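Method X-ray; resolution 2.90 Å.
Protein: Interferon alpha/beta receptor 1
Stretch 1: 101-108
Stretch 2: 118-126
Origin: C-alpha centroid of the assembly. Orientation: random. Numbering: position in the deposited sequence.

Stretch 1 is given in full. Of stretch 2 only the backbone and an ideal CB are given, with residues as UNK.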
# COMPACT_ATOMS: atom_id res chain seq x y z
N HIS A 101 18.38 16.01 1.65
CA HIS A 101 17.48 16.08 2.79
C HIS A 101 16.04 16.22 2.32
O HIS A 101 15.80 16.65 1.19
CB HIS A 101 17.84 17.28 3.69
CG HIS A 101 19.12 17.12 4.44
ND1 HIS A 101 19.13 16.70 5.76
CD2 HIS A 101 20.39 17.34 4.04
CE1 HIS A 101 20.40 16.68 6.12
NE2 HIS A 101 21.20 17.05 5.12
N MET A 102 15.09 15.90 3.20
CA MET A 102 13.66 16.00 2.92
C MET A 102 13.06 17.26 3.55
O MET A 102 13.08 17.40 4.78
CB MET A 102 12.93 14.78 3.47
CG MET A 102 12.90 13.63 2.51
SD MET A 102 12.42 12.13 3.38
CE MET A 102 10.74 12.48 3.73
N SER A 103 12.50 18.16 2.71
CA SER A 103 11.84 19.38 3.18
C SER A 103 10.48 18.97 3.78
O SER A 103 9.97 17.93 3.38
CB SER A 103 11.65 20.37 2.03
OG SER A 103 10.71 19.88 1.09
N PRO A 104 9.89 19.71 4.74
CA PRO A 104 8.59 19.27 5.30
C PRO A 104 7.47 19.18 4.25
O PRO A 104 7.55 19.87 3.23
CB PRO A 104 8.30 20.32 6.38
CG PRO A 104 9.62 20.98 6.66
CD PRO A 104 10.34 20.97 5.37
N PRO A 105 6.46 18.29 4.43
CA PRO A 105 5.40 18.20 3.40
C PRO A 105 4.43 19.39 3.44
O PRO A 105 4.16 19.92 4.53
CB PRO A 105 4.70 16.88 3.74
CG PRO A 105 4.90 16.70 5.19
CD PRO A 105 6.19 17.38 5.56
N GLU A 106 3.93 19.82 2.27
CA GLU A 106 2.98 20.93 2.21
C GLU A 106 1.61 20.44 2.74
O GLU A 106 1.13 19.38 2.34
CB GLU A 106 2.88 21.50 0.78
CG GLU A 106 2.19 22.86 0.69
CD GLU A 106 2.01 23.42 -0.71
OE1 GLU A 106 2.67 24.44 -1.02
OE2 GLU A 106 1.20 22.85 -1.48
N VAL A 107 1.01 21.21 3.68
CA VAL A 107 -0.26 20.82 4.30
C VAL A 107 -1.32 21.91 4.29
O VAL A 107 -1.05 23.04 4.70
CB VAL A 107 -0.05 20.13 5.69
CG1 VAL A 107 1.10 20.75 6.48
CG2 VAL A 107 -1.33 20.11 6.53
N ARG A 108 -2.54 21.58 3.82
CA ARG A 108 -3.68 22.49 3.80
C ARG A 108 -4.82 21.82 4.57
O ARG A 108 -5.17 20.68 4.29
CB ARG A 108 -4.14 22.86 2.37
CG ARG A 108 -3.04 23.35 1.41
CD ARG A 108 -2.46 24.72 1.72
NE ARG A 108 -1.27 24.98 0.92
CZ ARG A 108 -0.61 26.13 0.89
NH1 ARG A 108 -1.03 27.16 1.62
NH2 ARG A 108 0.46 26.27 0.12
N UNK A 118 -6.79 16.64 6.39
CA UNK A 118 -5.39 17.05 6.25
C UNK A 118 -4.90 16.66 4.85
O UNK A 118 -4.66 15.48 4.58
CB UNK A 118 -4.52 16.41 7.33
N UNK A 119 -4.80 17.67 3.96
CA UNK A 119 -4.36 17.49 2.59
C UNK A 119 -2.84 17.61 2.54
O UNK A 119 -2.29 18.72 2.66
CB UNK A 119 -5.02 18.51 1.66
N UNK A 120 -2.17 16.46 2.46
CA UNK A 120 -0.71 16.38 2.44
C UNK A 120 -0.20 16.35 1.00
O UNK A 120 -0.64 15.53 0.19
CB UNK A 120 -0.23 15.14 3.20
N UNK A 121 0.75 17.24 0.71
CA UNK A 121 1.45 17.28 -0.57
C UNK A 121 2.88 16.77 -0.26
O UNK A 121 3.47 17.22 0.73
CB UNK A 121 1.45 18.68 -1.18
N UNK A 122 3.41 15.78 -1.02
CA UNK A 122 4.75 15.24 -0.71
C UNK A 122 5.89 16.25 -0.94
O UNK A 122 5.69 17.19 -1.71
CB UNK A 122 5.01 13.99 -1.56
N UNK A 123 7.08 16.07 -0.31
CA UNK A 123 8.20 17.02 -0.56
C UNK A 123 8.57 17.11 -2.05
O UNK A 123 8.91 16.09 -2.67
CB UNK A 123 9.43 16.60 0.24
N UNK A 124 8.44 18.30 -2.63
CA UNK A 124 8.70 18.55 -4.04
C UNK A 124 7.44 18.83 -4.84
O UNK A 124 6.48 18.05 -4.79
CB UNK A 124 9.43 17.35 -4.65
N UNK A 125 7.44 19.95 -5.61
CA UNK A 125 6.28 20.39 -6.40
C UNK A 125 6.46 20.41 -7.97
O UNK A 125 6.31 21.47 -8.58
CB UNK A 125 5.91 21.80 -5.93
N UNK A 126 6.71 19.26 -8.64
CA UNK A 126 6.93 17.94 -8.04
C UNK A 126 8.41 17.60 -7.93
O UNK A 126 8.80 16.88 -7.00
CB UNK A 126 6.22 16.86 -8.86

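Residues 106-108 and 118-121 pair as antiparallel strands, and this ladder sets what positions 119-121 meet.

At position 118 the CA-to-CB bond runs sideways, and the nearest side-chain atom of the first stretch is Val107 CG2, 4.9 Å from the ideal CB. A modest apolar group could close that gap; valine, isoleucine or leucine would serve. The residue is Val118, in the t rotamer, whose CG1 lies 3.7 Å from Val107 CG2.

Position 119 forms a hydrogen-bonded pair with Arg108: its N donates to Arg108 O (3.1 Å) and its O accepts from Arg108 N (3.1 Å). The CB shares a sheet face with the side chains of Glu106 and Arg108, but the end of Arg108 leads away, and Arg108 NH2 forms a salt bridge with Glu106 OE1 (3.1 Å). With that end led away, space remains, and many polar or aromatic side chains would fit. The residue is His119, with chi1 near m; its ring presents an edge to Arg108 O, and its NE2 is hydrogen-bonded close by in the chain.

Position 120 pairs with Val107 without backbone hydrogen bonds, although its CA makes a CA-H...O contact with Glu106 O at 3.5 Å. The CB points to the face bearing Val107, and Pro105 CB is 5.3 Å away. An apolar side chain, particularly a branched one, suits this setting. Ile120 fills it, its CG2 packing 3.7 Å from Pro105 CB.

Position 121 returns to the face of Glu106. Its N donates to Glu106 O at 2.7 Å with nearly straight geometry, whereas the return bond from Glu106 N to its O, at 3.1 Å, is weak, with an angle of only 124°. With the CB 3.6 Å from Glu106 O, a small side chain is comfortable, though larger polar ones are not excluded. The residue is Ser121, whose CB lies 3.7 Å from Glu106 CB.

The CB of position 122 points away, so the first stretch places little demand on it. Its phi of -67° is compatible with proline, and Pro122 is found.

At 123, phi is -57° and the ideal CB sits 3.5 Å from Ser103 O, so a compact apolar group, proline included, would fit. Pro123 lays its CG 3.4 Å from Ser103 O and 4.4 Å from Met102 CE, extending the contact beyond the paired strands.

Position 124 has a phi of 110°, and an ideal CB would lie 2.5 Å from the carbonyl O of 126 and be jammed against the preceding carbonyl. Glycine is called for, and Gly124 is present.

The CB of 125 points toward the first stretch but stays well short of it, so a long polar side chain could reach the Glu106 carboxylate. Gln125 extends until its NE2 is 3.5 Å from Glu106 OE1.

Position 126, preceded by a cis peptide bond, is out of reach and tolerates many residues; it is Asp126.

Stretch 2, residues 118-126: VHISPPGQD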
# COMPACT_ATOMS: atom_id res chain seq x y z
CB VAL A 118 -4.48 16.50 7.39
CG1 VAL A 118 -3.03 16.90 7.17
CG2 VAL A 118 -4.96 16.98 8.75
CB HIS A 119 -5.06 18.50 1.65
CG HIS A 119 -6.55 18.46 1.74
ND1 HIS A 119 -7.30 17.61 0.95
CD2 HIS A 119 -7.39 19.16 2.54
CE1 HIS A 119 -8.56 17.81 1.29
NE2 HIS A 119 -8.67 18.74 2.24
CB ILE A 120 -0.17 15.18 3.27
CG1 ILE A 120 -0.87 15.03 4.62
CG2 ILE A 120 1.35 15.27 3.45
CD1 ILE A 120 -1.12 13.61 5.02
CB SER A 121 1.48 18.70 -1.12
OG SER A 121 1.47 18.68 -2.54
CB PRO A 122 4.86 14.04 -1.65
CG PRO A 122 3.99 14.37 -2.79
CD PRO A 122 2.83 15.12 -2.21
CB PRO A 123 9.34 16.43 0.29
CG PRO A 123 8.69 15.58 1.31
CD PRO A 123 7.48 15.01 0.64
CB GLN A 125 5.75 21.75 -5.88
CG GLN A 125 4.98 21.67 -4.56
CD GLN A 125 4.27 22.97 -4.24
OE1 GLN A 125 3.11 23.18 -4.60
NE2 GLN A 125 4.96 23.86 -3.55
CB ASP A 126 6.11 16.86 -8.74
CG ASP A 126 4.75 16.67 -8.10
OD1 ASP A 126 4.66 15.89 -7.13
OD2 ASP A 126 3.79 17.35 -8.54
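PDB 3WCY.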